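Local coordinates for 5-nitroimidazole antibiotic resistance protein (Bacteroides thetaiotaomicron, PDB 2FG9) that probably acts as a flavin-dependent oxidoreductase of the pyridoxamine 5'-phosphate oxidase family, binding FAD and perhaps giving resistance to 5-nitroimidazole antibiotics, at residues D39-G44 with I88-G93; T46-N51 with L80-N85; E121-M126 with V157-V162. One frame throughout, in Å; residues are numbered along the deposited sequence. Where two conformers were deposited one is given.

Interaction 1 (D39-G44 with I88-G93); sequences DACFVG and ITFSLG
Phe42 and Thr89 face each other as a hydrogen-bonded antiparallel pair in the split beta-barrel of the pyridoxamine 5'-phosphate oxidase family, joining strand 41-46 to strand 85-99. Phe42 N donates to Thr89 O at 3.0 Å, and Thr89 N returns the bond to Phe42 O, also at 3.0 Å. The tight part is the face carrying Cys41, Val43, Ile88 and Phe90. Cys41 holds SG between its own N and carbonyl carbon (chi1 76°), which brings the sulfur to Ile88 CG2 at 3.4 Å. The backbone itself sets Cys41 CB against Phe90 CE2 at 3.3 Å. The same SG lies 5.2 Å from the centroid of the Phe90 ring, an oblique sulfur-aromatic contact. Val43 runs beside Ile88, CG1 to CG1 at 4.1 Å, and Leu66 and Leu68 pack against this cluster. Phe42 and Thr89 instead serve the dimer interface: the Phe42 ring stacks on Phe42 of the second subunit, and Thr89 OG1 bonds to Val54 O of that subunit. Toward Ala40 and Ser91, each touched by a bound FAD, direct pairing gives way to a water-mediated link. Here one water donates to Ala40 O at 2.8 Å and accepts from Ser91 N at 2.8 Å.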
ATOM      1  N   ASP A  39       1.400  15.292   9.175  1.00 53.07           N
ATOM      2  CA  ASP A  39       2.015  15.963   8.024  1.00 53.46           C
ATOM      3  C   ASP A  39       1.717  17.462   8.063  1.00 52.46           C
ATOM      4  O   ASP A  39       2.513  18.276   7.664  1.00 52.66           O
ATOM      5  CB  ASP A  39       1.505  15.385   6.685  1.00 54.43           C
ATOM      6  N   ALA A  40       0.544  17.797   8.525  1.00 51.70           N
ATOM      7  CA  ALA A  40       0.106  19.179   8.652  1.00 51.69           C
ATOM      8  C   ALA A  40      -0.540  19.359   9.989  1.00 49.88           C
ATOM      9  O   ALA A  40      -0.912  18.412  10.660  1.00 50.16           O
ATOM     10  CB  ALA A  40      -0.912  19.535   7.563  1.00 51.62           C
ATOM     11  N   CYS A  41      -0.719  20.601  10.324  1.00 48.43           N
ATOM     12  CA  CYS A  41      -1.382  20.973  11.531  1.00 48.27           C
ATOM     13  C   CYS A  41      -2.418  22.014  11.152  1.00 48.06           C
ATOM     14  O   CYS A  41      -2.343  22.626  10.068  1.00 47.50           O
ATOM     15  CB  CYS A  41      -0.368  21.491  12.544  1.00 48.59           C
ATOM     16  SG  CYS A  41       0.254  23.140  12.269  1.00 47.70           S
ATOM     17  N   PHE A  42      -3.401  22.168  12.025  1.00 47.76           N
ATOM     18  CA  PHE A  42      -4.496  23.091  11.813  1.00 47.79           C
ATOM     19  C   PHE A  42      -4.430  24.164  12.861  1.00 47.38           C
ATOM     20  O   PHE A  42      -4.595  23.912  14.039  1.00 47.95           O
ATOM     21  CB  PHE A  42      -5.840  22.314  11.768  1.00 47.59           C
ATOM     22  CG  PHE A  42      -5.860  21.320  10.645  1.00 46.06           C
ATOM     23  CD1 PHE A  42      -5.152  20.158  10.744  1.00 46.10           C
ATOM     24  CD2 PHE A  42      -6.476  21.613   9.458  1.00 44.91           C
ATOM     25  CE1 PHE A  42      -5.124  19.268   9.712  1.00 47.14           C
ATOM     26  CE2 PHE A  42      -6.424  20.734   8.411  1.00 46.58           C
ATOM     27  CZ  PHE A  42      -5.755  19.563   8.532  1.00 45.89           C
ATOM     28  N   VAL A  43      -4.107  25.368  12.404  1.00 47.76           N
ATOM     29  CA  VAL A  43      -3.867  26.499  13.257  1.00 47.16           C
ATOM     30  C   VAL A  43      -5.153  27.324  13.350  1.00 46.81           C
ATOM     31  O   VAL A  43      -5.641  27.856  12.342  1.00 45.96           O
ATOM     32  CB  VAL A  43      -2.698  27.370  12.715  1.00 47.46           C
ATOM     33  CG1 VAL A  43      -2.374  28.499  13.673  1.00 49.30           C
ATOM     34  CG2 VAL A  43      -1.469  26.513  12.442  1.00 48.17           C
ATOM     35  N   GLY A  44      -5.684  27.400  14.566  1.00 45.86           N
ATOM     36  CA  GLY A  44      -6.798  28.259  14.897  1.00 46.22           C
ATOM     37  C   GLY A  44      -6.316  29.618  15.363  1.00 46.46           C
ATOM     38  O   GLY A  44      -5.453  29.715  16.255  1.00 46.16           O
ATOM     39  N   ILE A  88      -3.240  24.912  17.978  1.00 48.03           N
ATOM     40  CA  ILE A  88      -2.735  24.140  16.884  1.00 48.37           C
ATOM     41  C   ILE A  88      -3.016  22.666  17.132  1.00 47.71           C
ATOM     42  O   ILE A  88      -2.551  22.082  18.098  1.00 47.14           O
ATOM     43  CB  ILE A  88      -1.246  24.394  16.675  1.00 48.91           C
ATOM     44  CG1 ILE A  88      -0.989  25.896  16.520  1.00 48.78           C
ATOM     45  CG2 ILE A  88      -0.767  23.597  15.457  1.00 51.17           C
ATOM     46  CD1 ILE A  88       0.454  26.302  16.301  1.00 48.17           C
ATOM     47  N   THR A  89      -3.776  22.076  16.220  1.00 48.17           N
ATOM     48  CA  THR A  89      -4.335  20.736  16.388  1.00 46.81           C
ATOM     49  C   THR A  89      -3.857  19.778  15.327  1.00 47.28           C
ATOM     50  O   THR A  89      -3.618  20.158  14.180  1.00 47.62           O
ATOM     51  CB  THR A  89      -5.854  20.832  16.378  1.00 46.68           C
ATOM     52  OG1 THR A  89      -6.262  21.647  17.483  1.00 43.60           O
ATOM     53  CG2 THR A  89      -6.498  19.501  16.537  1.00 45.70           C
ATOM     54  N   PHE A  90      -3.688  18.526  15.729  1.00 47.43           N
ATOM     55  CA  PHE A  90      -3.069  17.489  14.878  1.00 48.29           C
ATOM     56  C   PHE A  90      -3.912  16.233  14.988  1.00 49.12           C
ATOM     57  O   PHE A  90      -4.412  15.941  16.066  1.00 48.30           O
ATOM     58  CB  PHE A  90      -1.653  17.116  15.346  1.00 47.71           C
ATOM     59  CG  PHE A  90      -0.748  18.285  15.599  1.00 47.67           C
ATOM     60  CD1 PHE A  90      -0.861  19.026  16.760  1.00 48.16           C
ATOM     61  CD2 PHE A  90       0.252  18.610  14.705  1.00 47.81           C
ATOM     62  CE1 PHE A  90      -0.004  20.066  17.010  1.00 47.25           C
ATOM     63  CE2 PHE A  90       1.077  19.658  14.937  1.00 47.08           C
ATOM     64  CZ  PHE A  90       0.951  20.396  16.082  1.00 47.45           C
ATOM     65  N   SER A  91      -4.074  15.493  13.903  1.00 50.51           N
ATOM     66  CA  SER A  91      -4.721  14.212  14.028  1.00 53.51           C
ATOM     67  C   SER A  91      -4.315  13.253  12.970  1.00 55.44           C
ATOM     68  O   SER A  91      -4.120  13.639  11.836  1.00 56.43           O
ATOM     69  CB  SER A  91      -6.244  14.368  13.983  1.00 53.92           C
ATOM     70  OG  SER A  91      -6.845  13.105  14.097  1.00 55.75           O
ATOM     71  N   LEU A  92      -4.248  11.979  13.333  1.00 57.65           N
ATOM     72  CA  LEU A  92      -3.941  10.929  12.366  1.00 59.43           C
ATOM     73  C   LEU A  92      -5.251  10.284  11.975  1.00 59.76           C
ATOM     74  O   LEU A  92      -6.273  10.370  12.712  1.00 60.55           O
ATOM     75  CB  LEU A  92      -3.036   9.871  12.983  1.00 60.25           C
ATOM     76  CG  LEU A  92      -2.046  10.421  14.020  1.00 63.82           C
ATOM     77  CD1 LEU A  92      -1.383   9.265  14.806  1.00 63.69           C
ATOM     78  CD2 LEU A  92      -1.033  11.367  13.302  1.00 65.00           C
ATOM     79  N   GLY A  93      -5.242   9.594  10.849  1.00 59.17           N
ATOM     80  CA  GLY A  93      -6.494   8.969  10.381  1.00 59.27           C
ATOM     81  C   GLY A  93      -7.168   8.070  11.421  1.00 58.80           C
ATOM     82  O   GLY A  93      -6.571   7.700  12.432  1.00 59.78           O
TER
HETATM   83  O   HOH W   1      -2.943  16.877  11.743  1.00 31.44           O

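Interaction 2 (T46-N51 with L80-N85); sequences TDLEGN and LQRNNN
Arg82 sets out with CG opposite its backbone N (chi1 -180°), then bends at chi3 (126°), and the bend lays the guanidinium against the 46-51 loop, under the carbonyl of Asp47. Leu48 reaches back the other way: CG lies beside the backbone N (chi1 -64°), and its CD2 slides past the arginine stem to touch Arg82 CD at 3.6 Å. Asp47 O sits over the centre of one guanidinium face, 3.5 Å from Arg82 CZ, so the oxygen meets the flat side of the group and not its N-H edge. The approach is probably favourable electrostatically, but the side chain is exposed and was modelled in two conformers; these distances describe the given conformer. Thr46 adds a methyl contact, CG2 to Arg82 NH2 at 3.6 Å.

The clear direct hydrogen bonds are within each segment. Asp47 OD1 accepts Asn51 N at 2.8 Å and Glu49 N at 3.0 Å from opposite faces of the carboxylate, the second bond making an Asx turn. Asn83 OD1, just past the helix, likewise takes two donors, Asn85 N and Asn85 ND2. A water links the segments, accepting from Thr46 N at 2.8 Å and donating to Asn83 O and Asn85 O. Two polar ends turn to the second subunit: Thr46 OG1 bonds to Gly50 O there, and Asn83 ND2 to Asn51 OD1.

The loop is a tight beta hairpin between strands 41-46 and 52-62: a type I turn from Asp47 to Gly50, closed by Gly50 N to Asp47 O at 3.0 Å, with Gly50 in a left-handed conformation, as in the classic type I turn plus G1 bulge.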
ATOM      1  N   THR A  46      -8.129  33.638  16.144  1.00 45.32           N
ATOM      2  CA  THR A  46      -9.334  34.442  16.231  1.00 45.27           C
ATOM      3  C   THR A  46      -9.215  35.544  15.220  1.00 45.38           C
ATOM      4  O   THR A  46      -8.184  36.209  15.150  1.00 46.44           O
ATOM      5  CB  THR A  46      -9.529  35.013  17.609  1.00 45.48           C
ATOM      6  OG1 THR A  46      -9.538  33.928  18.540  1.00 47.14           O
ATOM      7  CG2 THR A  46     -10.868  35.758  17.690  1.00 44.30           C
ATOM      8  N   ASP A  47     -10.240  35.724  14.394  1.00 45.76           N
ATOM      9  CA  ASP A  47     -10.160  36.744  13.346  1.00 45.57           C
ATOM     10  C   ASP A  47     -10.512  38.094  13.924  1.00 45.22           C
ATOM     11  O   ASP A  47     -10.707  38.199  15.129  1.00 44.42           O
ATOM     12  CB  ASP A  47     -11.000  36.359  12.119  1.00 45.52           C
ATOM     13  CG  ASP A  47     -12.490  36.470  12.335  1.00 45.90           C
ATOM     14  OD1 ASP A  47     -12.952  37.078  13.311  1.00 46.05           O
ATOM     15  OD2 ASP A  47     -13.212  35.951  11.471  1.00 43.97           O
ATOM     16  N   LEU A  48     -10.583  39.117  13.075  1.00 45.54           N
ATOM     17  CA  LEU A  48     -10.686  40.519  13.538  1.00 45.80           C
ATOM     18  C   LEU A  48     -12.075  40.868  14.067  1.00 45.68           C
ATOM     19  O   LEU A  48     -12.262  41.904  14.721  1.00 46.01           O
ATOM     20  CB  LEU A  48     -10.316  41.492  12.413  1.00 45.91           C
ATOM     21  CG  LEU A  48      -8.869  41.435  11.910  1.00 47.88           C
ATOM     22  CD1 LEU A  48      -8.644  42.533  10.857  1.00 49.66           C
ATOM     23  CD2 LEU A  48      -7.871  41.621  13.068  1.00 48.05           C
ATOM     24  N   GLU A  49     -13.029  40.007  13.761  1.00 45.39           N
ATOM     25  CA  GLU A  49     -14.380  40.088  14.256  1.00 46.08           C
ATOM     26  C   GLU A  49     -14.633  39.144  15.414  1.00 44.92           C
ATOM     27  O   GLU A  49     -15.730  39.049  15.851  1.00 44.82           O
ATOM     28  CB  GLU A  49     -15.334  39.720  13.127  1.00 46.77           C
ATOM     29  CG  GLU A  49     -15.139  40.550  11.859  1.00 51.17           C
ATOM     30  CD  GLU A  49     -16.397  40.604  11.035  1.00 57.03           C
ATOM     31  OE1 GLU A  49     -16.827  39.540  10.566  1.00 62.03           O
ATOM     32  OE2 GLU A  49     -16.985  41.700  10.895  1.00 63.49           O
ATOM     33  N   GLY A  50     -13.642  38.424  15.912  1.00 44.85           N
ATOM     34  CA  GLY A  50     -13.875  37.531  17.053  1.00 44.96           C
ATOM     35  C   GLY A  50     -14.324  36.126  16.701  1.00 45.12           C
ATOM     36  O   GLY A  50     -14.671  35.333  17.579  1.00 45.67           O
ATOM     37  N   ASN A  51     -14.293  35.794  15.415  1.00 45.39           N
ATOM     38  CA  ASN A  51     -14.712  34.474  14.968  1.00 45.03           C
ATOM     39  C   ASN A  51     -13.524  33.606  14.631  1.00 45.78           C
ATOM     40  O   ASN A  51     -12.434  34.133  14.398  1.00 47.09           O
ATOM     41  CB  ASN A  51     -15.665  34.603  13.789  1.00 44.42           C
ATOM     42  CG  ASN A  51     -16.895  35.372  14.147  1.00 42.90           C
ATOM     43  OD1 ASN A  51     -17.416  35.221  15.239  1.00 41.61           O
ATOM     44  ND2 ASN A  51     -17.360  36.211  13.241  1.00 36.24           N
ATOM     45  N   LEU A  80      -3.109  37.782  13.847  1.00 50.76           N
ATOM     46  CA  LEU A  80      -2.143  37.488  14.921  1.00 50.77           C
ATOM     47  C   LEU A  80      -1.595  38.748  15.563  1.00 50.51           C
ATOM     48  O   LEU A  80      -1.183  38.726  16.717  1.00 48.92           O
ATOM     49  CB  LEU A  80      -0.985  36.643  14.420  1.00 51.32           C
ATOM     50  CG  LEU A  80      -1.407  35.246  13.972  1.00 50.82           C
ATOM     51  CD1 LEU A  80      -0.325  34.629  13.149  1.00 51.04           C
ATOM     52  CD2 LEU A  80      -1.731  34.393  15.189  1.00 52.28           C
ATOM     53  N   GLN A  81      -1.576  39.830  14.804  1.00 50.38           N
ATOM     54  CA  GLN A  81      -1.091  41.086  15.345  1.00 51.72           C
ATOM     55  C   GLN A  81      -2.073  41.653  16.373  1.00 50.11           C
ATOM     56  O   GLN A  81      -1.652  42.302  17.303  1.00 49.52           O
ATOM     57  CB  GLN A  81      -0.728  42.051  14.211  1.00 51.97           C
ATOM     58  CG  GLN A  81       0.474  41.468  13.404  1.00 55.06           C
ATOM     59  CD  GLN A  81       0.933  42.348  12.233  1.00 56.06           C
ATOM     60  OE1 GLN A  81       0.197  43.247  11.798  1.00 63.01           O
ATOM     61  NE2 GLN A  81       2.158  42.086  11.721  1.00 58.13           N
ATOM     62  N   ARG A  82      -3.359  41.341  16.215  0.50 49.44           N
ATOM     63  CA  ARG A  82      -4.379  41.698  17.197  0.50 48.42           C
ATOM     64  C   ARG A  82      -4.463  40.698  18.365  0.50 48.58           C
ATOM     65  O   ARG A  82      -4.652  41.102  19.506  0.50 48.03           O
ATOM     66  CB  ARG A  82      -5.724  41.800  16.487  0.50 48.33           C
ATOM     67  CG  ARG A  82      -6.916  42.169  17.369  0.50 45.68           C
ATOM     68  CD  ARG A  82      -8.214  41.827  16.659  0.50 43.32           C
ATOM     69  NE  ARG A  82      -9.058  40.972  17.487  0.50 43.98           N
ATOM     70  CZ  ARG A  82      -8.864  39.676  17.697  0.50 40.49           C
ATOM     71  NH1 ARG A  82      -7.831  39.034  17.139  0.50 47.88           N
ATOM     72  NH2 ARG A  82      -9.683  39.016  18.485  0.50 38.29           N
ATOM     73  N   ASN A  83      -4.356  39.401  18.066  1.00 48.83           N
ATOM     74  CA  ASN A  83      -4.388  38.327  19.082  1.00 48.45           C
ATOM     75  C   ASN A  83      -3.462  37.227  18.607  1.00 47.79           C
ATOM     76  O   ASN A  83      -3.761  36.581  17.632  1.00 48.05           O
ATOM     77  CB  ASN A  83      -5.812  37.750  19.252  1.00 48.90           C
ATOM     78  CG  ASN A  83      -5.905  36.656  20.349  1.00 48.19           C
ATOM     79  OD1 ASN A  83      -4.900  36.133  20.857  1.00 46.60           O
ATOM     80  ND2 ASN A  83      -7.110  36.329  20.713  1.00 44.65           N
ATOM     81  N   ASN A  84      -2.357  37.003  19.301  1.00 47.10           N
ATOM     82  CA  ASN A  84      -1.393  36.024  18.852  1.00 47.77           C
ATOM     83  C   ASN A  84      -1.547  34.661  19.536  1.00 47.89           C
ATOM     84  O   ASN A  84      -0.679  33.790  19.390  1.00 47.19           O
ATOM     85  CB  ASN A  84       0.042  36.558  18.935  1.00 46.98           C
ATOM     86  CG  ASN A  84       0.552  36.698  20.364  1.00 47.83           C
ATOM     87  OD1 ASN A  84      -0.209  36.808  21.287  1.00 47.04           O
ATOM     88  ND2 ASN A  84       1.859  36.677  20.529  1.00 49.65           N
ATOM     89  N   ASN A  85      -2.632  34.484  20.286  1.00 47.43           N
ATOM     90  CA  ASN A  85      -2.954  33.155  20.810  1.00 48.24           C
ATOM     91  C   ASN A  85      -3.475  32.237  19.711  1.00 48.35           C
ATOM     92  O   ASN A  85      -4.419  32.599  18.995  1.00 47.79           O
ATOM     93  CB  ASN A  85      -3.999  33.254  21.900  1.00 48.10           C
ATOM     94  CG  ASN A  85      -3.464  33.910  23.116  1.00 49.51           C
ATOM     95  OD1 ASN A  85      -2.710  33.301  23.862  1.00 54.80           O
ATOM     96  ND2 ASN A  85      -3.796  35.177  23.303  1.00 43.89           N
TER
HETATM   97  O   HOH W   2      -5.853  34.362  17.657  1.00 37.60           O

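Interaction 3 (E121-M126 with V157-V162); sequences EFIEDM and VWKVPV
Glu121 and Lys159 satisfy each other's backbone in full: Glu121 N gives to Lys159 O at 2.8 Å, and Lys159 N gives to Glu121 O at 2.8 Å. Two residues on, Ile123 N meets Val157 O at 2.9 Å, nearly head-on to the carbonyl. The return bond of this pair is replaced by a water, which accepts from Val157 N at 3.0 Å and donates to Ile123 O.

The side chains of the first pair lie alongside each other without closing a salt bridge. Glu121 OE1 rests 3.6 Å from Lys159 CD, and Lys159 NZ stays 4.5 Å from Glu121 OE1, so any attraction is long-range; Glu121 was modelled in two conformers.

This pairing joins strand 106-123 to strand 156-175 within the flavin-binding split barrel. On the face holding the aromatics, Phe122 turns its edge to the Trp158 face in a T-shaped pair, planes at 73°, with Phe122 CE1 set 3.5 Å from Trp158 NE1. That NE1 finds its acceptor elsewhere, in Ser70 OG on strand 65-70, which should help fix how the indole is turned. On the opposite face Ile123 CD1 lies 4.0 Å from Val157 CG1 and also touches Lys159 CB, with helix 126-138 packed against the isoleucine and valine. Asp125 N-caps that helix, its OD2 accepting from Glu128 N.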
ATOM      1  N   GLU A 121       5.228  34.262  18.176  0.50 48.08           N
ATOM      2  CA  GLU A 121       6.243  35.269  17.864  0.50 47.78           C
ATOM      3  C   GLU A 121       6.637  35.137  16.409  0.50 48.10           C
ATOM      4  O   GLU A 121       6.630  34.040  15.870  0.50 48.13           O
ATOM      5  CB  GLU A 121       7.511  35.066  18.711  0.50 47.75           C
ATOM      6  CG  GLU A 121       8.770  35.762  18.148  0.50 46.97           C
ATOM      7  CD  GLU A 121      10.019  35.573  19.003  0.50 47.16           C
ATOM      8  OE1 GLU A 121      10.212  34.462  19.560  0.50 41.75           O
ATOM      9  OE2 GLU A 121      10.825  36.540  19.085  0.50 47.69           O
ATOM     10  N   PHE A 122       6.992  36.252  15.784  1.00 48.34           N
ATOM     11  CA  PHE A 122       7.677  36.232  14.504  1.00 48.50           C
ATOM     12  C   PHE A 122       9.132  36.498  14.736  1.00 48.78           C
ATOM     13  O   PHE A 122       9.508  37.588  15.174  1.00 49.33           O
ATOM     14  CB  PHE A 122       7.126  37.277  13.554  1.00 48.99           C
ATOM     15  CG  PHE A 122       5.668  37.062  13.196  1.00 50.23           C
ATOM     16  CD1 PHE A 122       5.224  35.834  12.733  1.00 51.36           C
ATOM     17  CD2 PHE A 122       4.768  38.092  13.284  1.00 50.76           C
ATOM     18  CE1 PHE A 122       3.912  35.648  12.400  1.00 49.98           C
ATOM     19  CE2 PHE A 122       3.436  37.906  12.948  1.00 50.24           C
ATOM     20  CZ  PHE A 122       3.016  36.696  12.520  1.00 50.48           C
ATOM     21  N   ILE A 123       9.954  35.511  14.408  1.00 48.98           N
ATOM     22  CA  ILE A 123      11.388  35.572  14.656  1.00 49.42           C
ATOM     23  C   ILE A 123      11.975  36.581  13.689  1.00 49.33           C
ATOM     24  O   ILE A 123      11.701  36.522  12.495  1.00 49.05           O
ATOM     25  CB  ILE A 123      12.016  34.211  14.410  1.00 49.53           C
ATOM     26  CG1 ILE A 123      11.471  33.181  15.409  1.00 51.00           C
ATOM     27  CG2 ILE A 123      13.503  34.260  14.515  1.00 49.46           C
ATOM     28  CD1 ILE A 123      11.779  31.747  14.979  1.00 52.75           C
ATOM     29  N   GLU A 124      12.764  37.516  14.206  1.00 49.71           N
ATOM     30  CA  GLU A 124      13.336  38.545  13.367  1.00 50.04           C
ATOM     31  C   GLU A 124      14.775  38.255  13.033  1.00 49.90           C
ATOM     32  O   GLU A 124      15.183  38.520  11.914  1.00 49.55           O
ATOM     33  CB  GLU A 124      13.201  39.917  14.012  1.00 50.80           C
ATOM     34  CG  GLU A 124      11.720  40.472  14.064  1.00 51.77           C
ATOM     35  N   ASP A 125      15.552  37.695  13.957  1.00 50.31           N
ATOM     36  CA  ASP A 125      16.978  37.505  13.668  1.00 51.27           C
ATOM     37  C   ASP A 125      17.107  36.531  12.510  1.00 52.48           C
ATOM     38  O   ASP A 125      16.462  35.482  12.472  1.00 51.90           O
ATOM     39  CB  ASP A 125      17.777  37.021  14.881  1.00 51.30           C
ATOM     40  CG  ASP A 125      19.250  36.721  14.542  1.00 52.30           C
ATOM     41  OD1 ASP A 125      20.036  37.657  14.283  1.00 50.95           O
ATOM     42  OD2 ASP A 125      19.628  35.532  14.513  1.00 55.91           O
HETATM   43  N   MSE A 126      17.943  36.900  11.561  1.00 54.48           N
HETATM   44  CA  MSE A 126      18.115  36.140  10.354  1.00 57.50           C
HETATM   45  C   MSE A 126      18.603  34.726  10.638  1.00 54.49           C
HETATM   46  O   MSE A 126      18.085  33.785  10.073  1.00 52.93           O
HETATM   47  CB  MSE A 126      19.090  36.859   9.444  1.00 57.76           C
HETATM   48  CG  MSE A 126      19.091  36.333   8.004  1.00 62.95           C
HETATM   49 SE   MSE A 126      18.439  37.688   6.743  0.75 70.68          SE
HETATM   50  CE  MSE A 126      20.022  38.764   6.576  1.00 68.73           C
ATOM     51  N   VAL A 157       8.745  33.663  10.039  1.00 49.01           N
ATOM     52  CA  VAL A 157       8.924  32.426  10.724  1.00 48.85           C
ATOM     53  C   VAL A 157       8.320  32.540  12.111  1.00 48.33           C
ATOM     54  O   VAL A 157       8.749  33.367  12.917  1.00 48.51           O
ATOM     55  CB  VAL A 157      10.403  32.043  10.815  1.00 48.80           C
ATOM     56  CG1 VAL A 157      10.516  30.641  11.379  1.00 49.69           C
ATOM     57  CG2 VAL A 157      11.068  32.089   9.420  1.00 48.22           C
ATOM     58  N   TRP A 158       7.364  31.659  12.383  1.00 47.64           N
ATOM     59  CA  TRP A 158       6.542  31.714  13.579  1.00 47.23           C
ATOM     60  C   TRP A 158       7.137  30.805  14.600  1.00 47.88           C
ATOM     61  O   TRP A 158       7.426  29.658  14.296  1.00 48.25           O
ATOM     62  CB  TRP A 158       5.177  31.149  13.305  1.00 47.20           C
ATOM     63  CG  TRP A 158       4.398  31.753  12.228  1.00 46.82           C
ATOM     64  CD1 TRP A 158       4.845  32.482  11.165  1.00 46.66           C
ATOM     65  CD2 TRP A 158       2.998  31.612  12.060  1.00 46.39           C
ATOM     66  NE1 TRP A 158       3.786  32.827  10.360  1.00 47.36           N
ATOM     67  CE2 TRP A 158       2.642  32.301  10.890  1.00 45.16           C
ATOM     68  CE3 TRP A 158       1.998  30.973  12.797  1.00 48.23           C
ATOM     69  CZ2 TRP A 158       1.329  32.369  10.438  1.00 47.04           C
ATOM     70  CZ3 TRP A 158       0.697  31.052  12.353  1.00 45.43           C
ATOM     71  CH2 TRP A 158       0.376  31.745  11.186  1.00 45.89           C
ATOM     72  N   LYS A 159       7.333  31.309  15.808  1.00 47.82           N
ATOM     73  CA  LYS A 159       7.741  30.492  16.938  1.00 48.00           C
ATOM     74  C   LYS A 159       6.599  30.492  17.915  1.00 47.38           C
ATOM     75  O   LYS A 159       6.030  31.550  18.241  1.00 47.75           O
ATOM     76  CB  LYS A 159       8.992  31.063  17.598  1.00 48.83           C
ATOM     77  CG  LYS A 159       9.521  30.273  18.781  1.00 49.36           C
ATOM     78  CD  LYS A 159      10.785  30.926  19.262  1.00 49.52           C
ATOM     79  CE  LYS A 159      11.347  30.206  20.478  1.00 51.87           C
ATOM     80  NZ  LYS A 159      12.592  30.868  20.980  1.00 50.37           N
ATOM     81  N   VAL A 160       6.246  29.301  18.362  1.00 47.35           N
ATOM     82  CA  VAL A 160       5.094  29.112  19.252  1.00 46.97           C
ATOM     83  C   VAL A 160       5.519  28.201  20.378  1.00 46.61           C
ATOM     84  O   VAL A 160       5.415  26.962  20.261  1.00 45.06           O
ATOM     85  CB  VAL A 160       3.899  28.479  18.521  1.00 46.68           C
ATOM     86  CG1 VAL A 160       2.693  28.429  19.447  1.00 44.78           C
ATOM     87  CG2 VAL A 160       3.568  29.246  17.241  1.00 46.97           C
ATOM     88  N   PRO A 161       6.034  28.800  21.460  1.00 45.87           N
ATOM     89  CA  PRO A 161       6.296  27.963  22.627  1.00 46.09           C
ATOM     90  C   PRO A 161       4.966  27.424  23.105  1.00 46.22           C
ATOM     91  O   PRO A 161       3.984  28.180  23.168  1.00 45.84           O
ATOM     92  CB  PRO A 161       6.900  28.927  23.651  1.00 46.04           C
ATOM     93  CG  PRO A 161       7.357  30.170  22.850  1.00 46.36           C
ATOM     94  CD  PRO A 161       6.386  30.215  21.673  1.00 46.39           C
ATOM     95  N   VAL A 162       4.923  26.126  23.382  1.00 46.73           N
ATOM     96  CA  VAL A 162       3.672  25.467  23.698  1.00 47.72           C
ATOM     97  C   VAL A 162       3.418  25.556  25.168  1.00 48.37           C
ATOM     98  O   VAL A 162       4.160  24.966  25.957  1.00 48.55           O
ATOM     99  CB  VAL A 162       3.679  23.991  23.288  1.00 47.41           C
ATOM    100  CG1 VAL A 162       2.431  23.260  23.849  1.00 48.66           C
ATOM    101  CG2 VAL A 162       3.711  23.892  21.805  1.00 47.53           C
TER
HETATM  102  O   HOH W   3       9.487  36.277  11.286  1.00 45.22           O

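Interactions 1 and 3 belong to one curved sheet, with strands 85-99 and 106-123 neighbours in it; their centres lie about 19 Å apart, yet Val43 CG1 comes within 4.2 Å of Trp158 CZ3. The same indole reaches interaction 2, where Leu80 CD1 lies 3.6 Å from Trp158 CH2 and 4.0 Å from Phe122 CZ, tying helix 75-82 to the barrel. Along the chain, interaction 2 is nested inside the loop that interaction 1 closes, and both adjoin the second subunit, which interaction 3 does not touch. A bound FAD comes to about 3 Å from the Ala40 side chain, against about 6 Å for the Trp158 side chain and about 8 Å for that of Asp47.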